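Local coordinates for DNA repair protein RAD2 (Saccharomyces cerevisiae, PDB 4Q0W), which cuts single-stranded DNA as a magnesium-dependent endonuclease and makes an essential incision in nucleotide excision repair of UV and bulky DNA damage, at residues A[61-65]-A[157-163]; A[69-73]-A[328-332]; A[336-340]-A[354-359]. One frame throughout, in Å; residues are numbered along the deposited sequence.

Contact 1 (A[61-65]-A[157-163]); sequences ICKLL and LLSRFGI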
loop_
_atom_site.group_PDB
_atom_site.type_symbol
_atom_site.label_atom_id
_atom_site.label_comp_id
_atom_site.label_asym_id
_atom_site.label_seq_id
_atom_site.Cartn_x
_atom_site.Cartn_y
_atom_site.Cartn_z
ATOM N N ILE A 61 -1.671 35.813 -10.182
ATOM C CA ILE A 61 -0.863 37.011 -10.417
ATOM C C ILE A 61 -1.111 38.032 -9.303
ATOM O O ILE A 61 -0.178 38.658 -8.789
ATOM C CB ILE A 61 -1.202 37.645 -11.782
ATOM C CG1 ILE A 61 -0.617 36.808 -12.923
ATOM C CG2 ILE A 61 -0.690 39.086 -11.871
ATOM C CD1 ILE A 61 -1.188 37.176 -14.306
ATOM N N CYS A 62 -2.375 38.190 -8.925
ATOM C CA CYS A 62 -2.730 39.150 -7.891
ATOM C C CYS A 62 -2.122 38.747 -6.542
ATOM O O CYS A 62 -1.672 39.602 -5.790
ATOM C CB CYS A 62 -4.251 39.291 -7.798
ATOM S SG CYS A 62 -4.968 40.179 -9.228
ATOM N N LYS A 63 -2.099 37.448 -6.249
ATOM C CA LYS A 63 -1.518 36.973 -4.993
ATOM C C LYS A 63 -0.032 37.333 -4.939
ATOM O O LYS A 63 0.436 37.898 -3.952
ATOM C CB LYS A 63 -1.737 35.465 -4.816
ATOM C CG LYS A 63 -1.217 34.916 -3.473
ATOM C CD LYS A 63 -1.684 33.481 -3.224
ATOM C CE LYS A 63 -1.072 32.900 -1.949
ATOM N NZ LYS A 63 -1.517 31.500 -1.685
ATOM N N LEU A 64 0.691 37.042 -6.023
ATOM C CA LEU A 64 2.107 37.394 -6.122
ATOM C C LEU A 64 2.321 38.900 -5.942
ATOM O O LEU A 64 3.197 39.331 -5.183
ATOM C CB LEU A 64 2.684 36.931 -7.471
ATOM C CG LEU A 64 2.677 35.415 -7.749
ATOM C CD1 LEU A 64 3.049 35.105 -9.189
ATOM C CD2 LEU A 64 3.611 34.684 -6.792
ATOM N N LEU A 65 1.516 39.701 -6.633
ATOM C CA LEU A 65 1.692 41.143 -6.582
ATOM C C LEU A 65 1.330 41.687 -5.205
ATOM O O LEU A 65 1.974 42.619 -4.706
ATOM C CB LEU A 65 0.888 41.836 -7.687
ATOM C CG LEU A 65 1.423 41.667 -9.111
ATOM C CD1 LEU A 65 0.599 42.470 -10.131
ATOM C CD2 LEU A 65 2.912 42.028 -9.201
ATOM N N LEU A 157 -2.443 38.932 -20.869
ATOM C CA LEU A 157 -2.754 39.333 -19.506
ATOM C C LEU A 157 -1.478 39.713 -18.766
ATOM O O LEU A 157 -1.391 40.802 -18.168
ATOM C CB LEU A 157 -3.489 38.213 -18.780
ATOM C CG LEU A 157 -3.869 38.462 -17.318
ATOM C CD1 LEU A 157 -4.763 39.693 -17.181
ATOM C CD2 LEU A 157 -4.552 37.250 -16.745
ATOM N N LEU A 158 -0.483 38.830 -18.834
ATOM C CA LEU A 158 0.812 39.076 -18.199
ATOM C C LEU A 158 1.414 40.418 -18.624
ATOM O O LEU A 158 1.891 41.187 -17.785
ATOM C CB LEU A 158 1.783 37.935 -18.503
ATOM C CG LEU A 158 1.574 36.682 -17.653
ATOM C CD1 LEU A 158 2.373 35.494 -18.211
ATOM C CD2 LEU A 158 1.959 36.971 -16.189
ATOM N N SER A 159 1.373 40.720 -19.916
ATOM C CA SER A 159 2.014 41.949 -20.376
ATOM C C SER A 159 1.230 43.207 -19.970
ATOM O O SER A 159 1.831 44.241 -19.676
ATOM C CB SER A 159 2.297 41.906 -21.877
ATOM O OG SER A 159 1.099 41.957 -22.623
ATOM N N ARG A 160 -0.096 43.115 -19.912
ATOM C CA ARG A 160 -0.901 44.233 -19.404
ATOM C C ARG A 160 -0.674 44.465 -17.902
ATOM O O ARG A 160 -0.929 45.567 -17.394
ATOM C CB ARG A 160 -2.388 44.019 -19.713
ATOM C CG ARG A 160 -2.673 43.915 -21.221
ATOM C CD ARG A 160 -4.173 43.816 -21.535
ATOM N NE ARG A 160 -4.401 43.660 -22.975
ATOM C CZ ARG A 160 -5.498 44.044 -23.627
ATOM N NH1 ARG A 160 -6.503 44.637 -22.986
ATOM N NH2 ARG A 160 -5.582 43.843 -24.931
ATOM N N PHE A 161 -0.193 43.431 -17.201
ATOM C CA PHE A 161 0.221 43.563 -15.803
ATOM C C PHE A 161 1.645 44.107 -15.727
ATOM O O PHE A 161 2.134 44.434 -14.645
ATOM C CB PHE A 161 0.192 42.213 -15.091
ATOM C CG PHE A 161 -1.067 41.945 -14.312
ATOM C CD1 PHE A 161 -1.323 42.617 -13.121
ATOM C CD2 PHE A 161 -1.979 40.989 -14.750
ATOM C CE1 PHE A 161 -2.477 42.359 -12.400
ATOM C CE2 PHE A 161 -3.135 40.718 -14.029
ATOM C CZ PHE A 161 -3.382 41.399 -12.849
ATOM N N GLY A 162 2.314 44.195 -16.874
ATOM C CA GLY A 162 3.713 44.585 -16.891
ATOM C C GLY A 162 4.656 43.507 -16.359
ATOM O O GLY A 162 5.775 43.813 -15.926
ATOM N N ILE A 163 4.216 42.249 -16.408
ATOM C CA ILE A 163 5.022 41.127 -15.911
ATOM C C ILE A 163 5.767 40.429 -17.043
ATOM O O ILE A 163 5.160 39.952 -18.000
ATOM C CB ILE A 163 4.160 40.115 -15.134
ATOM C CG1 ILE A 163 3.575 40.769 -13.877
ATOM C CG2 ILE A 163 4.962 38.865 -14.745
ATOM C CD1 ILE A 163 2.460 39.963 -13.264
#
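The methyl CG2 of I61 stands almost exactly over the centre of the F161 ring. It lies 3.5 Å from the ring centroid and 4° off the normal, a CH-pi contact. I61 has CG2 anti to its backbone N and CG1 turned away from the carbonyl carbon (chi1 -74°). CG2 reaches the ring centre, and the other branch carries CD1 past the ring's rim to L158, where CD2 is 3.7 Å from I61 CD1. The same I61 CG2 also touches CD1 of I163, the two side chains running in opposite directions. L65 comes obliquely to the ring, its CD1 3.6 Å from F161 CD1. C62 SG comes obliquely too, 4.1 Å from F161 CZ, a sulfur-aromatic contact. These residues join helix 52-66 of the N-domain to the end of helix 148-160 of the I-domain. A Schellman motif ends that second helix: G162 takes positive phi. F161, just before it, and I163, just after it, both point toward helix 52-66. With an alanine at F161, a gap would probably open between I61, C62 and L65 on one side and L339 and L358 of the C-terminal helices on the other, and I61 CG2 would lose the ring it sits on.

Contact 2 (A[69-73]-A[328-332]); sequences IRPVF and PFVWG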
loop_
_atom_site.group_PDB
_atom_site.type_symbol
_atom_site.label_atom_id
_atom_site.label_comp_id
_atom_site.label_asym_id
_atom_site.label_seq_id
_atom_site.Cartn_x
_atom_site.Cartn_y
_atom_site.Cartn_z
ATOM N N ILE A 69 5.914 40.354 -4.674
ATOM C CA ILE A 69 6.822 39.503 -5.439
ATOM C C ILE A 69 6.974 40.041 -6.860
ATOM O O ILE A 69 6.007 40.515 -7.470
ATOM C CB ILE A 69 6.351 38.023 -5.433
ATOM C CG1 ILE A 69 6.535 37.426 -4.041
ATOM C CG2 ILE A 69 7.127 37.169 -6.445
ATOM C CD1 ILE A 69 5.714 36.176 -3.805
ATOM N N ARG A 70 8.196 40.001 -7.379
ATOM C CA ARG A 70 8.448 40.382 -8.765
ATOM C C ARG A 70 8.600 39.125 -9.631
ATOM O O ARG A 70 9.704 38.576 -9.758
ATOM C CB ARG A 70 9.693 41.264 -8.854
ATOM C CG ARG A 70 9.516 42.625 -8.167
ATOM C CD ARG A 70 10.801 43.104 -7.505
ATOM N NE ARG A 70 11.806 43.540 -8.470
ATOM C CZ ARG A 70 13.120 43.502 -8.249
ATOM N NH1 ARG A 70 13.596 43.039 -7.092
ATOM N NH2 ARG A 70 13.963 43.918 -9.186
ATOM N N PRO A 71 7.490 38.662 -10.232
ATOM C CA PRO A 71 7.558 37.368 -10.920
ATOM C C PRO A 71 8.111 37.471 -12.335
ATOM O O PRO A 71 7.991 38.509 -12.980
ATOM C CB PRO A 71 6.089 36.923 -10.974
ATOM C CG PRO A 71 5.293 38.202 -11.003
ATOM C CD PRO A 71 6.153 39.283 -10.337
ATOM N N VAL A 72 8.743 36.403 -12.803
ATOM C CA VAL A 72 8.909 36.234 -14.236
ATOM C C VAL A 72 8.361 34.874 -14.632
ATOM O O VAL A 72 8.780 33.842 -14.104
ATOM C CB VAL A 72 10.355 36.520 -14.743
ATOM C CG1 VAL A 72 11.373 36.118 -13.739
ATOM C CG2 VAL A 72 10.612 35.877 -16.117
ATOM N N PHE A 73 7.374 34.894 -15.518
ATOM C CA PHE A 73 6.662 33.683 -15.883
ATOM C C PHE A 73 7.447 32.898 -16.922
ATOM O O PHE A 73 7.993 33.463 -17.880
ATOM C CB PHE A 73 5.239 34.016 -16.372
ATOM C CG PHE A 73 4.241 34.134 -15.254
ATOM C CD1 PHE A 73 4.415 35.083 -14.245
ATOM C CD2 PHE A 73 3.140 33.292 -15.195
ATOM C CE1 PHE A 73 3.498 35.196 -13.195
ATOM C CE2 PHE A 73 2.211 33.396 -14.151
ATOM C CZ PHE A 73 2.395 34.346 -13.149
ATOM N N PRO A 328 19.126 41.092 -17.730
ATOM C CA PRO A 328 18.164 41.110 -16.619
ATOM C C PRO A 328 16.726 41.360 -17.095
ATOM O O PRO A 328 16.505 41.965 -18.149
ATOM C CB PRO A 328 18.655 42.277 -15.750
ATOM C CG PRO A 328 20.122 42.431 -16.103
ATOM C CD PRO A 328 20.179 42.112 -17.573
ATOM N N PHE A 329 15.751 40.881 -16.327
ATOM C CA PHE A 329 14.355 41.132 -16.658
ATOM C C PHE A 329 13.940 42.541 -16.239
ATOM O O PHE A 329 14.514 43.117 -15.309
ATOM C CB PHE A 329 13.458 40.063 -16.035
ATOM C CG PHE A 329 13.721 38.687 -16.583
ATOM C CD1 PHE A 329 13.265 38.336 -17.844
ATOM C CD2 PHE A 329 14.466 37.763 -15.860
ATOM C CE1 PHE A 329 13.525 37.072 -18.373
ATOM C CE2 PHE A 329 14.731 36.500 -16.384
ATOM C CZ PHE A 329 14.255 36.160 -17.644
ATOM N N VAL A 330 12.964 43.097 -16.949
ATOM C CA VAL A 330 12.420 44.409 -16.607
ATOM C C VAL A 330 10.962 44.257 -16.209
ATOM O O VAL A 330 10.172 43.654 -16.938
ATOM C CB VAL A 330 12.558 45.381 -17.780
ATOM N N TRP A 331 10.613 44.774 -15.038
ATOM C CA TRP A 331 9.231 44.761 -14.595
ATOM C C TRP A 331 8.552 46.089 -14.935
ATOM O O TRP A 331 9.111 47.160 -14.698
ATOM C CB TRP A 331 9.153 44.468 -13.100
ATOM C CG TRP A 331 9.465 43.026 -12.790
ATOM C CD1 TRP A 331 8.568 42.021 -12.578
ATOM C CD2 TRP A 331 10.767 42.430 -12.699
ATOM N NE1 TRP A 331 9.232 40.835 -12.346
ATOM C CE2 TRP A 331 10.584 41.062 -12.410
ATOM C CE3 TRP A 331 12.070 42.924 -12.819
ATOM C CZ2 TRP A 331 11.656 40.184 -12.239
ATOM C CZ3 TRP A 331 13.134 42.049 -12.651
ATOM C CH2 TRP A 331 12.919 40.695 -12.368
ATOM N N GLY A 332 7.357 46.012 -15.509
ATOM C CA GLY A 332 6.594 47.208 -15.799
ATOM C C GLY A 332 5.571 47.455 -14.709
ATOM O O GLY A 332 5.575 46.785 -13.673
#
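R70 meets the indole of W331 at both ends of its side chain, first with CB. That atom lies over one face of the indole, offset toward the rim. It is 3.5 Å from W331 NE1 and makes a CH-pi contact with the five-membered ring, 3.8 Å from R70 CB to the ring centroid. The chain then bends at chi2 and chi3, which brings the guanidinium back above the six-membered ring. There R70 CZ lies 4.9 Å from the ring centroid, a cation-pi contact. The two planes are 56° apart, so the guanidinium is tilted, not stacked flat. At the tip, R70 NH2 comes obliquely to 4.0 Å from W331 CZ3, while R70 NH1 is hydrogen-bonded to the backbone O of D23.

The indole N-H is used as well. W331 NE1 donates to P71 O at 2.7 Å, and the bond is bent, with 143° at the hydrogen. The donor sits above the carbonyl plane, and the oxygen is tilted from the ring plane. Next along the strand, V72 sends CG2 over the centre of the F329 ring, 3.9 Å from V72 CG2 to the ring centroid. Its other methyl, CG1, faces the benzo side of W331 more loosely.

Strand 70-75 belongs to the central mixed sheet of the PIN-type nuclease core, between strands 25-29 and 165-167. The loop 328-332, on its way to helix 336-347, lies against one face of this sheet; W331 also touches R25 and P164, and F329 touches I166.

Contact 3 (A[336-340]-A[354-359]); sequences LDMLR and SDEILI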
loop_
_atom_site.group_PDB
_atom_site.type_symbol
_atom_site.label_atom_id
_atom_site.label_comp_id
_atom_site.label_asym_id
_atom_site.label_seq_id
_atom_site.Cartn_x
_atom_site.Cartn_y
_atom_site.Cartn_z
ATOM N N LEU A 336 -3.899 49.735 -15.843
ATOM C CA LEU A 336 -5.281 49.596 -15.374
ATOM C C LEU A 336 -6.298 49.666 -16.525
ATOM O O LEU A 336 -7.228 48.850 -16.588
ATOM C CB LEU A 336 -5.600 50.665 -14.319
ATOM C CG LEU A 336 -6.980 50.554 -13.678
ATOM C CD1 LEU A 336 -7.136 49.190 -13.026
ATOM C CD2 LEU A 336 -7.228 51.664 -12.676
ATOM N N ASP A 337 -6.108 50.632 -17.423
ATOM C CA ASP A 337 -7.004 50.808 -18.569
ATOM C C ASP A 337 -7.105 49.520 -19.381
ATOM O O ASP A 337 -8.200 49.109 -19.765
ATOM C CB ASP A 337 -6.511 51.940 -19.484
ATOM C CG ASP A 337 -6.712 53.338 -18.869
ATOM O OD1 ASP A 337 -7.089 53.427 -17.684
ATOM O OD2 ASP A 337 -6.490 54.336 -19.583
ATOM N N MET A 338 -5.961 48.883 -19.636
ATOM C CA MET A 338 -5.934 47.711 -20.517
ATOM C C MET A 338 -6.321 46.426 -19.791
ATOM O O MET A 338 -6.840 45.492 -20.409
ATOM C CB MET A 338 -4.579 47.571 -21.212
ATOM C CG MET A 338 -4.260 48.718 -22.164
ATOM S SD MET A 338 -5.545 48.972 -23.434
ATOM C CE MET A 338 -5.186 47.630 -24.570
ATOM N N LEU A 339 -6.083 46.382 -18.479
ATOM C CA LEU A 339 -6.537 45.261 -17.667
ATOM C C LEU A 339 -8.067 45.302 -17.540
ATOM O O LEU A 339 -8.729 44.268 -17.627
ATOM C CB LEU A 339 -5.861 45.276 -16.274
ATOM C CG LEU A 339 -4.396 44.805 -16.174
ATOM C CD1 LEU A 339 -3.799 45.097 -14.785
ATOM C CD2 LEU A 339 -4.245 43.303 -16.515
ATOM N N ARG A 340 -8.621 46.493 -17.318
ATOM C CA ARG A 340 -10.078 46.671 -17.273
ATOM C C ARG A 340 -10.744 46.130 -18.535
ATOM O O ARG A 340 -11.673 45.324 -18.472
ATOM C CB ARG A 340 -10.433 48.154 -17.186
ATOM C CG ARG A 340 -10.360 48.788 -15.807
ATOM C CD ARG A 340 -10.355 50.309 -15.998
ATOM N NE ARG A 340 -10.608 51.056 -14.769
ATOM C CZ ARG A 340 -10.677 52.380 -14.719
ATOM N NH1 ARG A 340 -10.513 53.090 -15.825
ATOM N NH2 ARG A 340 -10.904 52.993 -13.568
ATOM N N SER A 354 -12.930 45.049 -11.542
ATOM C CA SER A 354 -11.490 44.986 -11.753
ATOM C C SER A 354 -10.752 45.995 -10.879
ATOM O O SER A 354 -9.727 45.671 -10.276
ATOM C CB SER A 354 -11.156 45.231 -13.228
ATOM O OG SER A 354 -11.623 44.169 -14.047
ATOM N N ASP A 355 -11.272 47.218 -10.825
ATOM C CA ASP A 355 -10.681 48.285 -10.030
ATOM C C ASP A 355 -10.566 47.900 -8.555
ATOM O O ASP A 355 -9.548 48.139 -7.924
ATOM C CB ASP A 355 -11.519 49.563 -10.162
ATOM C CG ASP A 355 -11.251 50.312 -11.451
ATOM O OD1 ASP A 355 -10.579 49.745 -12.344
ATOM O OD2 ASP A 355 -11.710 51.475 -11.578
ATOM N N GLU A 356 -11.621 47.299 -8.018
ATOM C CA GLU A 356 -11.680 46.972 -6.604
ATOM C C GLU A 356 -10.498 46.091 -6.213
ATOM O O GLU A 356 -9.953 46.224 -5.115
ATOM C CB GLU A 356 -12.996 46.268 -6.303
ATOM C CG GLU A 356 -13.206 45.915 -4.848
ATOM C CD GLU A 356 -14.608 45.403 -4.594
ATOM O OE1 GLU A 356 -15.309 45.094 -5.584
ATOM O OE2 GLU A 356 -15.008 45.319 -3.411
ATOM N N ILE A 357 -10.090 45.216 -7.133
ATOM C CA ILE A 357 -8.964 44.312 -6.908
ATOM C C ILE A 357 -7.629 44.944 -7.304
ATOM O O ILE A 357 -6.639 44.823 -6.583
ATOM C CB ILE A 357 -9.172 42.969 -7.661
ATOM C CG1 ILE A 357 -10.360 42.210 -7.060
ATOM C CG2 ILE A 357 -7.917 42.109 -7.608
ATOM C CD1 ILE A 357 -10.909 41.100 -7.938
ATOM N N LEU A 358 -7.604 45.638 -8.435
ATOM C CA LEU A 358 -6.343 46.060 -9.039
ATOM C C LEU A 358 -5.742 47.342 -8.455
ATOM O O LEU A 358 -4.519 47.462 -8.336
ATOM C CB LEU A 358 -6.501 46.200 -10.560
ATOM C CG LEU A 358 -6.685 44.915 -11.372
ATOM C CD1 LEU A 358 -6.940 45.253 -12.838
ATOM C CD2 LEU A 358 -5.447 44.008 -11.241
ATOM N N ILE A 359 -6.595 48.301 -8.108
ATOM C CA ILE A 359 -6.117 49.585 -7.584
ATOM C C ILE A 359 -5.215 49.462 -6.336
ATOM O O ILE A 359 -4.149 50.088 -6.294
ATOM C CB ILE A 359 -7.281 50.606 -7.386
ATOM C CG1 ILE A 359 -7.808 51.071 -8.746
ATOM C CG2 ILE A 359 -6.819 51.815 -6.589
ATOM C CD1 ILE A 359 -9.080 51.907 -8.671
HETATM O O HOH W 1 -13.156 44.814 -16.184
#
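R340 grips D355 side-on with two nitrogens, one to each carboxylate oxygen. R340 NE donates to D355 OD1 at 2.8 Å, and R340 NH2 donates to D355 OD2 at 2.6 Å. Both bonds are nearly straight, the one from NE at 167°, and both oxygens use their syn lone pairs. The guanidinium and carboxylate are close to coplanar, so the paired bonds fix the rotation of both groups. An extended chain from CG to NE carries the arginine across to the other helix.

L336 lies beside this salt bridge. Its CD2 sits over one face of the guanidinium, offset toward the rim, and its CD1 is 3.6 Å from D355 OD1. With CG anti to the backbone N (chi1 -176°), L336 also reaches L358 CB and I359 CG1. Deeper in, L339 CB packs 3.6 Å from L358 CD1.

Farther out, a water receives a hydrogen bond from S354 OG and donates one to R340 O, joining the helices by a polar bridge. D337 OD1 adds a second, long charge contact to R340 NH1 (3.9 Å), with the oxygen well out of the guanidinium plane.

The short segments run roughly antiparallel, at 138°, in a helical hairpin formed by helices 336-347 and 351-361. One side of the hairpin rests on the nuclease core: L339 touches L157 of helix 148-160, and L358 touches F58 of helix 52-66.

How the contacts relate
From the N terminus, helix 52-66 gives contact 1 its first segment and strand 70-75 follows with the first segment of contact 2. Contact 1 then closes at 157-163, joining N-domain to I-domain. Contact 2 closes only at 328-332, a loop of 254 residues, so the two cross. Contact 3 comes after both and closes a short hairpin of 13 intervening residues. Contacts 1 and 2 meet where G162 O probably bonds to G332 N. Contacts 1 and 3 meet through R160 NH1 and M338 O, also a probable hydrogen bond. Contacts 2 and 3 adjoin only in sequence. Contact 2 ties the C-terminal loop to the sheet, while the helices of contact 3 meet the core through contact 1.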